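PDB 4EZE: haloacid dehalogenase-like hydrolase from Salmonella enterica subsp. enterica serovar Typhi, which probably hydrolyses O-phosphoserine to serine and phosphate with the help of magnesium, the last step of serine biosynthesis. Local coordinates for residues Arg88-Ser91 / Gln95-Phe98. Sequence-based numbering, arbitrary orientation.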
loop_
_atom_site.group_PDB
_atom_site.type_symbol
_atom_site.label_atom_id
_atom_site.label_comp_id
_atom_site.label_asym_id
_atom_site.label_seq_id
_atom_site.Cartn_x
_atom_site.Cartn_y
_atom_site.Cartn_z
ATOM N N ARG A 88 15.105 9.031 7.583
ATOM C CA ARG A 88 13.780 8.643 8.018
ATOM C C ARG A 88 13.371 9.354 9.299
ATOM O O ARG A 88 12.302 9.938 9.363
ATOM C CB ARG A 88 13.710 7.128 8.228
ATOM C CG ARG A 88 12.320 6.650 8.702
ATOM C CD ARG A 88 11.220 7.082 7.716
ATOM N NE ARG A 88 11.328 6.374 6.430
ATOM C CZ ARG A 88 10.831 6.793 5.256
ATOM N NH1 ARG A 88 10.186 7.965 5.140
ATOM N NH2 ARG A 88 10.998 6.028 4.174
ATOM N N GLU A 89 14.212 9.310 10.321
ATOM C CA GLU A 89 13.868 9.974 11.574
ATOM C C GLU A 89 13.625 11.466 11.342
ATOM O O GLU A 89 12.724 12.090 11.922
ATOM C CB GLU A 89 14.988 9.778 12.603
ATOM C CG GLU A 89 15.054 10.873 13.668
ATOM C CD GLU A 89 16.309 10.772 14.533
ATOM O OE1 GLU A 89 16.690 9.647 14.921
ATOM O OE2 GLU A 89 16.926 11.816 14.831
ATOM N N LEU A 90 14.456 12.029 10.484
ATOM C CA LEU A 90 14.391 13.434 10.135
ATOM C C LEU A 90 13.120 13.748 9.378
ATOM O O LEU A 90 12.572 14.852 9.474
ATOM C CB LEU A 90 15.590 13.764 9.263
ATOM C CG LEU A 90 15.934 15.221 9.031
ATOM C CD1 LEU A 90 16.074 15.935 10.363
ATOM C CD2 LEU A 90 17.250 15.259 8.284
ATOM N N SER A 91 12.655 12.780 8.603
ATOM C CA SER A 91 11.502 13.039 7.757
ATOM C C SER A 91 10.290 13.022 8.646
ATOM O O SER A 91 9.280 13.654 8.339
ATOM C CB SER A 91 11.367 11.970 6.681
ATOM O OG SER A 91 10.877 10.744 7.221
ATOM N N GLN A 95 8.448 16.171 9.033
ATOM C CA GLN A 95 7.291 15.747 8.242
ATOM C C GLN A 95 7.464 15.962 6.757
ATOM O O GLN A 95 6.800 16.801 6.175
ATOM C CB GLN A 95 6.013 16.422 8.749
ATOM C CG GLN A 95 5.660 15.887 10.146
ATOM C CD GLN A 95 4.336 16.347 10.721
ATOM O OE1 GLN A 95 3.686 17.282 10.228
ATOM N NE2 GLN A 95 3.933 15.686 11.807
ATOM N N PHE A 96 8.357 15.204 6.128
ATOM C CA PHE A 96 8.358 15.192 4.681
ATOM C C PHE A 96 8.430 13.749 4.270
ATOM O O PHE A 96 8.777 12.874 5.072
ATOM C CB PHE A 96 9.530 16.006 4.085
ATOM C CG PHE A 96 10.866 15.535 4.534
ATOM C CD1 PHE A 96 11.497 14.473 3.890
ATOM C CD2 PHE A 96 11.476 16.107 5.642
ATOM C CE1 PHE A 96 12.734 13.999 4.328
ATOM C CE2 PHE A 96 12.709 15.656 6.075
ATOM C CZ PHE A 96 13.342 14.603 5.420
ATOM N N ASP A 97 8.074 13.491 3.019
ATOM C CA ASP A 97 8.238 12.166 2.465
ATOM C C ASP A 97 9.452 12.194 1.573
ATOM O O ASP A 97 9.864 13.260 1.086
ATOM C CB ASP A 97 7.002 11.772 1.645
ATOM C CG ASP A 97 5.877 11.255 2.515
ATOM O OD1 ASP A 97 6.158 10.323 3.303
ATOM O OD2 ASP A 97 4.731 11.779 2.413
ATOM N N PHE A 98 10.022 11.027 1.319
ATOM C CA PHE A 98 11.076 10.992 0.324
ATOM C C PHE A 98 11.088 9.624 -0.304
ATOM O O PHE A 98 10.450 8.692 0.207
ATOM C CB PHE A 98 12.434 11.276 0.975
ATOM C CG PHE A 98 12.867 10.212 1.970
ATOM C CD1 PHE A 98 13.558 9.097 1.553
ATOM C CD2 PHE A 98 12.580 10.341 3.320
ATOM C CE1 PHE A 98 13.975 8.142 2.458
ATOM C CE2 PHE A 98 12.983 9.383 4.226
ATOM C CZ PHE A 98 13.681 8.290 3.803
HETATM O O HOH W 1 8.189 10.152 6.125
HETATM O O HOH W 2 8.468 8.961 2.865
HETATM O O HOH W 3 10.412 6.324 1.393
#
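Gln95, with positive phi, ends the helical geometry after helix 81-93 and leads into Phe96, whose N donates a hydrogen bond to Ser91 O (2.9 Å, N-H...O angle 143°), although the position of that oxygen is less certain. The Phe96 ring lies with one face against the helix. Ser91 CA sits 3.5 Å from the ring centroid, a CH-pi contact. Phe37 meets the same ring edge-to-face. The turn thus folds strand 97-100 back onto its helix; this strand is an outermost one of the four-stranded antiparallel sheet, apart from the metal-binding HAD core. The CB of Asp97 points away from the helix segment, and its carboxylate hydrogen-bonds Asn302 N, Tyr303 N and His304 ND1. Water 2 links Asp97 OD1 (2.7 Å) to Arg88 NH1 (3.0 Å) and also accepts a hydrogen bond from Phe98 N. Phe98 packs over one face of the Arg88 guanidinium, with CE2 3.3 Å from NH1 and the planes 19° apart. Bends at chi2 and chi3 turn the Arg88 chain so that this face meets Phe98 CE2. Tyr84 OH bonds NE, and water 3, bound by Arg88 NH2, donates to Phe98 O at 2.6 Å. Ser91 OG, bonded to Arg88 O (2.7 Å), lies at the edge of the Phe98 ring.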